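Local structure of agglutinin alpha chain (Maclura pomifera, 3LLZ) at residues 26-31 and 122-127; 56-61 and 86-91; 79-84 and 102-107. The protein is a galactose-specific lectin that binds the T-antigen disaccharide Gal-beta-1,3-GalNAc and assembles from four alpha and four beta chains. All coordinates share one frame; numbering follows the deposited sequence.

How the contacts relate
From the N terminus, strand 25-34 supplies 26-31, and its partner 122-127 comes only near the end of the chain, so contact 1 closes a long loop that holds both other contacts. Inside it, contact 2 closes the loop from 56-61 to 86-91, and contact 3 the shorter one from 79-84 to 102-107; the two cross along the chain and share strand 78-88. Contact 1 joins the sheet of strand 25-34 to that of strand 124-132 beside the sugar, contact 2 joins the former sheet to that of strand 78-88, and contact 3 stays within this last sheet. Contacts 1 and 3 touch through a probable hydrogen bond, Ile81 N to Leu124 O, 2.9 Å.

Contact 1 of 3, residues 26-31 and 122-127. With NGA (2-acetamido-2-deoxy-beta-D-galactopyranose), chain C.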
loop_
_atom_site.group_PDB
_atom_site.type_symbol
_atom_site.label_atom_id
_atom_site.label_comp_id
_atom_site.label_asym_id
_atom_site.label_seq_id
_atom_site.Cartn_x
_atom_site.Cartn_y
_atom_site.Cartn_z
ATOM N N GLY A 26 26.597 7.796 15.747
ATOM C CA GLY A 26 26.428 7.023 16.961
ATOM C C GLY A 26 24.998 6.539 17.135
ATOM O O GLY A 26 24.412 5.969 16.216
ATOM N N GLY A 27 24.433 6.776 18.318
ATOM C CA GLY A 27 23.076 6.341 18.589
ATOM C C GLY A 27 22.014 7.203 17.940
ATOM O O GLY A 27 22.304 8.274 17.404
ATOM N N LEU A 28 20.772 6.732 17.984
ATOM C CA LEU A 28 19.673 7.485 17.407
ATOM C C LEU A 28 18.343 7.123 18.050
ATOM O O LEU A 28 18.139 5.998 18.516
ATOM C CB LEU A 28 19.621 7.267 15.895
ATOM C CG LEU A 28 19.214 5.915 15.322
ATOM C CD1 LEU A 28 17.699 5.819 15.280
ATOM C CD2 LEU A 28 19.768 5.779 13.910
ATOM N N ARG A 29 17.452 8.104 18.100
ATOM C CA ARG A 29 16.131 7.927 18.686
ATOM C C ARG A 29 15.168 8.740 17.846
ATOM O O ARG A 29 15.340 9.944 17.670
ATOM C CB ARG A 29 16.115 8.429 20.131
ATOM C CG ARG A 29 14.845 8.096 20.896
ATOM C CD ARG A 29 14.890 8.719 22.286
ATOM N NE ARG A 29 13.678 8.469 23.063
ATOM C CZ ARG A 29 13.416 7.340 23.716
ATOM N NH1 ARG A 29 12.285 7.208 24.396
ATOM N NH2 ARG A 29 14.285 6.344 23.701
ATOM N N VAL A 30 14.154 8.069 17.324
ATOM C CA VAL A 30 13.181 8.724 16.476
ATOM C C VAL A 30 11.840 8.931 17.159
ATOM O O VAL A 30 11.351 8.058 17.874
ATOM C CB VAL A 30 12.948 7.896 15.192
ATOM C CG1 VAL A 30 11.941 8.598 14.291
ATOM C CG2 VAL A 30 14.268 7.676 14.465
ATOM N N THR A 31 11.264 10.109 16.956
ATOM C CA THR A 31 9.943 10.404 17.481
ATOM C C THR A 31 9.058 10.375 16.243
ATOM O O THR A 31 9.175 11.219 15.353
ATOM C CB THR A 31 9.861 11.790 18.135
ATOM O OG1 THR A 31 10.712 11.820 19.286
ATOM C CG2 THR A 31 8.430 12.083 18.566
ATOM N N TYR A 122 29.351 0.425 18.538
ATOM C CA TYR A 122 30.062 1.646 18.876
ATOM C C TYR A 122 29.483 2.729 17.968
ATOM O O TYR A 122 29.336 3.883 18.366
ATOM C CB TYR A 122 31.564 1.482 18.621
ATOM C CG TYR A 122 32.299 0.852 19.782
ATOM C CD1 TYR A 122 31.908 -0.386 20.292
ATOM C CD2 TYR A 122 33.362 1.511 20.394
ATOM C CE1 TYR A 122 32.556 -0.950 21.389
ATOM C CE2 TYR A 122 34.017 0.957 21.492
ATOM C CZ TYR A 122 33.606 -0.273 21.984
ATOM O OH TYR A 122 34.237 -0.815 23.081
ATOM N N TRP A 123 29.130 2.331 16.748
ATOM C CA TRP A 123 28.563 3.248 15.765
ATOM C C TRP A 123 27.390 2.596 15.052
ATOM O O TRP A 123 27.127 1.402 15.222
ATOM C CB TRP A 123 29.636 3.635 14.741
ATOM C CG TRP A 123 30.850 4.185 15.401
ATOM C CD1 TRP A 123 30.965 5.393 16.019
ATOM C CD2 TRP A 123 32.083 3.493 15.638
ATOM N NE1 TRP A 123 32.190 5.497 16.638
ATOM C CE2 TRP A 123 32.895 4.343 16.420
ATOM C CE3 TRP A 123 32.577 2.233 15.270
ATOM C CZ2 TRP A 123 34.179 3.974 16.844
ATOM C CZ3 TRP A 123 33.854 1.865 15.693
ATOM C CH2 TRP A 123 34.638 2.736 16.472
ATOM N N LEU A 124 26.681 3.394 14.261
ATOM C CA LEU A 124 25.548 2.897 13.486
ATOM C C LEU A 124 26.115 1.955 12.430
ATOM O O LEU A 124 26.775 2.390 11.487
ATOM C CB LEU A 124 24.827 4.074 12.827
ATOM C CG LEU A 124 23.657 3.754 11.896
ATOM C CD1 LEU A 124 22.585 2.969 12.642
ATOM C CD2 LEU A 124 23.089 5.062 11.356
ATOM N N ASP A 125 25.866 0.660 12.592
ATOM C CA ASP A 125 26.394 -0.339 11.667
ATOM C C ASP A 125 25.736 -0.283 10.300
ATOM O O ASP A 125 26.403 -0.348 9.264
ATOM C CB ASP A 125 26.210 -1.739 12.243
ATOM C CG ASP A 125 26.843 -1.890 13.605
ATOM O OD1 ASP A 125 28.062 -1.636 13.724
ATOM O OD2 ASP A 125 26.122 -2.265 14.549
ATOM N N TYR A 126 24.417 -0.178 10.312
ATOM C CA TYR A 126 23.637 -0.128 9.090
ATOM C C TYR A 126 22.212 0.212 9.473
ATOM O O TYR A 126 21.856 0.184 10.647
ATOM C CB TYR A 126 23.668 -1.487 8.376
ATOM C CG TYR A 126 23.205 -2.666 9.214
ATOM C CD1 TYR A 126 24.128 -3.529 9.806
ATOM C CD2 TYR A 126 21.846 -2.919 9.411
ATOM C CE1 TYR A 126 23.710 -4.619 10.574
ATOM C CE2 TYR A 126 21.418 -4.006 10.178
ATOM C CZ TYR A 126 22.355 -4.849 10.755
ATOM O OH TYR A 126 21.939 -5.917 11.521
ATOM N N PHE A 127 21.397 0.551 8.484
ATOM C CA PHE A 127 20.007 0.859 8.757
ATOM C C PHE A 127 19.175 0.679 7.504
ATOM O O PHE A 127 19.694 0.706 6.385
ATOM C CB PHE A 127 19.854 2.292 9.285
ATOM C CG PHE A 127 20.032 3.355 8.237
ATOM C CD1 PHE A 127 18.932 3.876 7.564
ATOM C CD2 PHE A 127 21.300 3.829 7.920
ATOM C CE1 PHE A 127 19.093 4.861 6.587
ATOM C CE2 PHE A 127 21.472 4.809 6.946
ATOM C CZ PHE A 127 20.366 5.327 6.279
HETATM C C1 NGA C . 30.864 -3.432 18.340
HETATM C C2 NGA C . 29.875 -4.535 17.922
HETATM C C3 NGA C . 30.153 -4.883 16.464
HETATM C C4 NGA C . 29.949 -3.625 15.608
HETATM C C5 NGA C . 30.935 -2.551 16.103
HETATM C C6 NGA C . 30.876 -1.227 15.346
HETATM C C7 NGA C . 28.984 -6.284 19.315
HETATM C C8 NGA C . 29.240 -7.446 20.257
HETATM N N2 NGA C . 30.046 -5.703 18.764
HETATM O O1 NGA C . 30.622 -3.057 19.648
HETATM O O3 NGA C . 29.347 -6.002 16.000
HETATM O O4 NGA C . 28.614 -3.156 15.753
HETATM O O5 NGA C . 30.711 -2.266 17.507
HETATM O O6 NGA C . 29.712 -0.473 15.667
HETATM O O7 NGA C . 27.831 -5.920 19.088
#
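Gly26 and Leu28 of strand 25-34 meet Trp123 and Leu124 behind the galactose-binding site of the jacalin beta-prism, where two of its sheets come together. Gly26 lies where the backbones come closest, its CA 4.5 Å from Trp123 CA. Its carbonyl O, buried here without a polar partner in the model, rests 3.9 Å from Leu124 CB. Further along the strand the leucine side chains meet at a slant, Leu28 CD2 lying 4.2 Å from Leu124 CD1. Leu124 reaches this position with its CG anti to the backbone N (chi1 176°), its isobutyl group directed to the strand while the amides before it and the Asp125 side chain after it serve the sugar.

The backbone presents two consecutive amides to the N-acetylgalactosamine. Tyr122 N donates to the ring oxygen O5 at 3.2 Å in a nearly straight bond (168°), and Trp123 N donates to O6 at 3.1 Å, equally straight. The Tyr122 ring turns its edge to the sugar, whose O1 lies near the ring plane, 3.0 Å from Tyr122 CD1. Over one face of the Trp123 indole lies Tyr122 CB, offset toward the rim, so the two residues pack against each other as well as against the ligand. Behind them the carbonyl of Tyr122 is held by Ser46 OG.

Asp125, at the start of strand 124-132, completes the grip. Its OD2 is bonded to Ser119 OG and weakly to the amino group of Gly1, which is also hydrogen-bonded to the sugar; this helps fix the rotation of the carboxylate. Its other oxygen, OD1, accepts two sugar hydroxyls at once: O6 at 2.8 Å and the axial O4 of the galacto configuration at 2.6 Å.

Contact 2 of 3, residues 56-61 and 86-91; sequences ISLEFP and FKTNKQ
Ile56 and Phe86 cross obliquely: the methyl CD1 of Ile56 approaches CD1 of the Phe86 ring at 3.8 Å. Two residues on along both segments, Leu58 and Thr88 slide past each other in opposite directions and meet through methyl groups, Leu58 CD2 to Thr88 CG2 at 3.7 Å. At the solvent end Glu59 and Lys90 cross at about a right angle. The extended Glu59 chain brings OE2 to 3.8 Å from Lys90 NZ, a long salt bridge, while the lysine gets there by bending at two of its torsions. The contact thus grades from buried hydrocarbon to surface charge, along segments whose directions differ by 29°.

The torsion that turns the Thr88 methyl to Leu58 also places OG1 between the backbone N and the carbonyl carbon (chi1 71°), where it accepts from Lys90 N at 3.0 Å and from Gln91 N, also at 3.0 Å, making an ST turn within an ST motif. It is further hydrogen-bonded to Glu63 OE1, so three bonds fix the threonine's rotation as strand 78-88 ends. The facing segment turns as well: Glu59 sits at the centre of an inverse gamma turn, and a cis peptide precedes Pro61.

Around this pair the beta-prism closes at its end remote from the sugar. Ile56 and Leu58 come from strand 52-57 and its extension, an outer strand of its sheet, and lean on Phe17 and Ile12 of strand 11-19. Phe86 touches Ile15 of that same strand and Ile65 and Val68 of strand 65-75, while Tyr93 of strand 92-97 packs against Ile56, Leu58 and Thr88.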
loop_
_atom_site.group_PDB
_atom_site.type_symbol
_atom_site.label_atom_id
_atom_site.label_comp_id
_atom_site.label_asym_id
_atom_site.label_seq_id
_atom_site.Cartn_x
_atom_site.Cartn_y
_atom_site.Cartn_z
ATOM N N ILE A 56 16.738 16.989 15.055
ATOM C CA ILE A 56 16.001 17.512 13.915
ATOM C C ILE A 56 14.511 17.491 14.230
ATOM O O ILE A 56 13.898 16.425 14.271
ATOM C CB ILE A 56 16.244 16.665 12.645
ATOM C CG1 ILE A 56 17.731 16.667 12.291
ATOM C CG2 ILE A 56 15.420 17.221 11.484
ATOM C CD1 ILE A 56 18.083 15.769 11.120
ATOM N N SER A 57 13.939 18.668 14.463
ATOM C CA SER A 57 12.519 18.788 14.770
ATOM C C SER A 57 11.774 19.217 13.515
ATOM O O SER A 57 11.828 20.379 13.117
ATOM C CB SER A 57 12.299 19.822 15.879
ATOM O OG SER A 57 12.928 19.419 17.081
ATOM N N LEU A 58 11.075 18.274 12.893
ATOM C CA LEU A 58 10.333 18.559 11.672
ATOM C C LEU A 58 8.997 19.223 11.947
ATOM O O LEU A 58 8.315 18.890 12.917
ATOM C CB LEU A 58 10.085 17.267 10.893
ATOM C CG LEU A 58 11.321 16.454 10.512
ATOM C CD1 LEU A 58 10.884 15.223 9.740
ATOM C CD2 LEU A 58 12.266 17.301 9.674
ATOM N N GLU A 59 8.633 20.158 11.080
ATOM C CA GLU A 59 7.365 20.859 11.195
ATOM C C GLU A 59 6.280 19.942 10.626
ATOM O O GLU A 59 5.708 20.210 9.571
ATOM C CB GLU A 59 7.417 22.172 10.411
ATOM C CG GLU A 59 6.153 23.012 10.496
ATOM C CD GLU A 59 6.264 24.304 9.708
ATOM O OE1 GLU A 59 5.268 25.059 9.655
ATOM O OE2 GLU A 59 7.348 24.567 9.140
ATOM N N PHE A 60 6.023 18.846 11.331
ATOM C CA PHE A 60 5.014 17.874 10.924
ATOM C C PHE A 60 3.638 18.537 10.986
ATOM O O PHE A 60 3.338 19.259 11.937
ATOM C CB PHE A 60 5.053 16.674 11.872
ATOM C CG PHE A 60 4.056 15.601 11.543
ATOM C CD1 PHE A 60 4.325 14.658 10.556
ATOM C CD2 PHE A 60 2.837 15.545 12.209
ATOM C CE1 PHE A 60 3.394 13.674 10.237
ATOM C CE2 PHE A 60 1.899 14.566 11.898
ATOM C CZ PHE A 60 2.178 13.629 10.909
ATOM N N PRO A 61 2.770 18.278 9.994
ATOM C CA PRO A 61 2.950 17.420 8.818
ATOM C C PRO A 61 3.328 18.151 7.527
ATOM O O PRO A 61 3.486 17.516 6.479
ATOM C CB PRO A 61 1.594 16.752 8.697
ATOM C CG PRO A 61 0.682 17.901 8.981
ATOM C CD PRO A 61 1.339 18.594 10.176
ATOM N N PHE A 86 19.779 14.742 5.925
ATOM C CA PHE A 86 18.336 14.607 5.771
ATOM C C PHE A 86 17.783 15.838 5.073
ATOM O O PHE A 86 17.818 16.938 5.619
ATOM C CB PHE A 86 17.641 14.447 7.128
ATOM C CG PHE A 86 17.931 13.144 7.815
ATOM C CD1 PHE A 86 19.019 13.017 8.672
ATOM C CD2 PHE A 86 17.117 12.036 7.599
ATOM C CE1 PHE A 86 19.292 11.805 9.305
ATOM C CE2 PHE A 86 17.381 10.818 8.227
ATOM C CZ PHE A 86 18.471 10.703 9.082
ATOM N N LYS A 87 17.282 15.648 3.858
ATOM C CA LYS A 87 16.707 16.744 3.096
ATOM C C LYS A 87 15.188 16.664 3.181
ATOM O O LYS A 87 14.607 15.602 2.958
ATOM C CB LYS A 87 17.144 16.650 1.631
ATOM C CG LYS A 87 16.566 17.736 0.735
ATOM C CD LYS A 87 16.989 17.529 -0.712
ATOM C CE LYS A 87 16.301 18.511 -1.640
ATOM N NZ LYS A 87 16.662 18.256 -3.064
ATOM N N THR A 88 14.544 17.773 3.529
ATOM C CA THR A 88 13.089 17.790 3.594
ATOM C C THR A 88 12.603 18.704 2.483
ATOM O O THR A 88 13.405 19.248 1.727
ATOM C CB THR A 88 12.560 18.325 4.943
ATOM O OG1 THR A 88 12.797 19.736 5.036
ATOM C CG2 THR A 88 13.251 17.619 6.100
ATOM N N ASN A 89 11.292 18.865 2.376
ATOM C CA ASN A 89 10.727 19.728 1.351
ATOM C C ASN A 89 10.935 21.193 1.725
ATOM O O ASN A 89 10.679 22.090 0.922
ATOM C CB ASN A 89 9.234 19.423 1.175
ATOM C CG ASN A 89 8.451 19.548 2.469
ATOM O OD1 ASN A 89 8.878 19.066 3.518
ATOM N ND2 ASN A 89 7.291 20.187 2.397
ATOM N N LYS A 90 11.425 21.431 2.938
ATOM C CA LYS A 90 11.656 22.790 3.417
ATOM C C LYS A 90 13.129 23.181 3.521
ATOM O O LYS A 90 13.488 24.333 3.265
ATOM C CB LYS A 90 10.992 22.984 4.784
ATOM C CG LYS A 90 9.483 22.790 4.791
ATOM C CD LYS A 90 8.775 23.821 3.924
ATOM C CE LYS A 90 7.264 23.694 4.049
ATOM N NZ LYS A 90 6.809 23.866 5.461
ATOM N N GLN A 91 13.981 22.235 3.900
ATOM C CA GLN A 91 15.402 22.536 4.045
ATOM C C GLN A 91 16.255 21.277 4.137
ATOM O O GLN A 91 15.747 20.161 4.048
ATOM C CB GLN A 91 15.619 23.388 5.298
ATOM C CG GLN A 91 15.384 22.645 6.603
ATOM C CD GLN A 91 15.243 23.579 7.790
ATOM O OE1 GLN A 91 14.198 24.198 7.984
ATOM N NE2 GLN A 91 16.300 23.693 8.583
#

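Contact 3 of 3, residues 79-84 and 102-107; sequences TVIRSL and TPFSLP
A first torsion of 71° puts Phe104 CG between the backbone N and the carbonyl carbon, and the ring is thereby presented to Ile81, Ser83 and Leu84. Leu84 leaves its strand at an angle to this direction, but its CG lies beside the backbone N, opposite the carbonyl carbon (chi1 -74°), and the end of the chain swings nearer the ring. Its CD2 reaches Phe104 CZ at 4.0 Å, meeting the edge of the ring near its plane.

The same edge takes a second methyl, Ile81 CG2, which lies 4.4 Å from Phe104 CE2. The carbonyl of Ser83 adds a looser touch, its O 4.3 Å from Phe104 CE2 on a slanted approach. All four residues are buried, and the ring is further stacked with an aromatic side chain of a bound peptide, presumably the lectin's beta chain. The hydroxyl of Ser83 turns to another partner, the carbonyl O of Tyr96.

The strands do not adjoin: the axes of the two short segments pass 9.1 Å apart, with strand 65-75 between them as the neighbour of both, and differ in direction by 69°. A classic beta bulge, in which Arg82 and Ser83 both face Tyr71 of that middle strand, interrupts the alternation of side chains just between Ile81 and Leu84. This lets both residues send a methyl to one phenyl edge although they are three positions apart. Ile81 and Leu84 also rest on Ile25, and Ile81 on Leu124 and Phe127, so the other two sheets share the same packing. Such inward-facing aliphatic and aromatic residues, drawn from three antiparallel sheets, form the interior of the beta-prism fold of jacalin-type lectins.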
loop_
_atom_site.group_PDB
_atom_site.type_symbol
_atom_site.label_atom_id
_atom_site.label_comp_id
_atom_site.label_asym_id
_atom_site.label_seq_id
_atom_site.Cartn_x
_atom_site.Cartn_y
_atom_site.Cartn_z
ATOM N N THR A 79 32.601 -1.632 9.180
ATOM C CA THR A 79 31.931 -0.861 8.135
ATOM C C THR A 79 30.696 -0.240 8.768
ATOM O O THR A 79 29.780 -0.948 9.185
ATOM C CB THR A 79 31.510 -1.755 6.956
ATOM O OG1 THR A 79 32.667 -2.404 6.414
ATOM C CG2 THR A 79 30.854 -0.916 5.865
ATOM N N VAL A 80 30.674 1.084 8.838
ATOM C CA VAL A 80 29.573 1.788 9.475
ATOM C C VAL A 80 29.116 3.013 8.706
ATOM O O VAL A 80 29.736 3.412 7.718
ATOM C CB VAL A 80 29.976 2.240 10.897
ATOM C CG1 VAL A 80 30.299 1.026 11.756
ATOM C CG2 VAL A 80 31.182 3.178 10.821
ATOM N N ILE A 81 28.014 3.598 9.160
ATOM C CA ILE A 81 27.485 4.806 8.542
ATOM C C ILE A 81 28.277 5.943 9.174
ATOM O O ILE A 81 28.162 6.209 10.374
ATOM C CB ILE A 81 25.971 4.978 8.827
ATOM C CG1 ILE A 81 25.175 3.840 8.177
ATOM C CG2 ILE A 81 25.482 6.302 8.258
ATOM C CD1 ILE A 81 25.518 2.470 8.677
ATOM N N ARG A 82 29.099 6.603 8.365
ATOM C CA ARG A 82 29.941 7.679 8.867
ATOM C C ARG A 82 29.331 9.066 8.786
ATOM O O ARG A 82 29.741 9.969 9.514
ATOM C CB ARG A 82 31.281 7.668 8.136
ATOM C CG ARG A 82 31.976 6.319 8.155
ATOM C CD ARG A 82 33.444 6.467 7.822
ATOM N NE ARG A 82 34.140 7.222 8.859
ATOM C CZ ARG A 82 35.404 7.621 8.769
ATOM N NH1 ARG A 82 36.115 7.339 7.685
ATOM N NH2 ARG A 82 35.961 8.297 9.766
ATOM N N SER A 83 28.354 9.238 7.904
ATOM C CA SER A 83 27.715 10.534 7.750
ATOM C C SER A 83 26.272 10.387 7.292
ATOM O O SER A 83 25.917 9.407 6.635
ATOM C CB SER A 83 28.492 11.383 6.739
ATOM O OG SER A 83 27.903 12.659 6.582
ATOM N N LEU A 84 25.453 11.370 7.653
ATOM C CA LEU A 84 24.042 11.398 7.282
ATOM C C LEU A 84 23.579 12.805 6.941
ATOM O O LEU A 84 24.021 13.786 7.543
ATOM C CB LEU A 84 23.170 10.869 8.426
ATOM C CG LEU A 84 23.148 9.365 8.694
ATOM C CD1 LEU A 84 22.390 9.116 9.990
ATOM C CD2 LEU A 84 22.488 8.631 7.535
ATOM N N THR A 102 32.121 5.496 0.823
ATOM C CA THR A 102 31.171 5.201 -0.244
ATOM C C THR A 102 29.850 5.921 0.004
ATOM O O THR A 102 29.222 5.743 1.045
ATOM C CB THR A 102 30.910 3.688 -0.333
ATOM O OG1 THR A 102 32.147 3.010 -0.584
ATOM C CG2 THR A 102 29.923 3.372 -1.451
ATOM N N PRO A 103 29.413 6.754 -0.950
ATOM C CA PRO A 103 28.151 7.468 -0.755
ATOM C C PRO A 103 26.933 6.615 -1.072
ATOM O O PRO A 103 27.013 5.638 -1.814
ATOM C CB PRO A 103 28.273 8.647 -1.713
ATOM C CG PRO A 103 29.013 8.033 -2.867
ATOM C CD PRO A 103 30.098 7.218 -2.173
ATOM N N PHE A 104 25.808 6.986 -0.475
ATOM C CA PHE A 104 24.549 6.304 -0.731
ATOM C C PHE A 104 23.479 7.374 -0.661
ATOM O O PHE A 104 23.654 8.401 -0.001
ATOM C CB PHE A 104 24.285 5.188 0.298
ATOM C CG PHE A 104 23.958 5.684 1.675
ATOM C CD1 PHE A 104 22.645 5.993 2.031
ATOM C CD2 PHE A 104 24.962 5.843 2.620
ATOM C CE1 PHE A 104 22.346 6.453 3.312
ATOM C CE2 PHE A 104 24.673 6.300 3.897
ATOM C CZ PHE A 104 23.363 6.606 4.245
ATOM N N SER A 105 22.374 7.150 -1.356
ATOM C CA SER A 105 21.303 8.126 -1.347
ATOM C C SER A 105 19.969 7.487 -1.648
ATOM O O SER A 105 19.863 6.615 -2.515
ATOM C CB SER A 105 21.574 9.221 -2.382
ATOM O OG SER A 105 21.609 8.683 -3.695
ATOM N N LEU A 106 18.956 7.916 -0.909
ATOM C CA LEU A 106 17.611 7.427 -1.128
ATOM C C LEU A 106 16.708 8.630 -1.324
ATOM O O LEU A 106 16.175 9.190 -0.361
ATOM C CB LEU A 106 17.105 6.595 0.053
ATOM C CG LEU A 106 15.678 6.065 -0.164
ATOM C CD1 LEU A 106 15.672 5.009 -1.265
ATOM C CD2 LEU A 106 15.145 5.482 1.133
ATOM N N PRO A 107 16.574 9.085 -2.577
ATOM C CA PRO A 107 15.713 10.226 -2.873
ATOM C C PRO A 107 14.317 9.618 -2.951
ATOM O O PRO A 107 14.164 8.490 -3.418
ATOM C CB PRO A 107 16.192 10.694 -4.254
ATOM C CG PRO A 107 17.500 9.981 -4.474
ATOM C CD PRO A 107 17.318 8.669 -3.774
#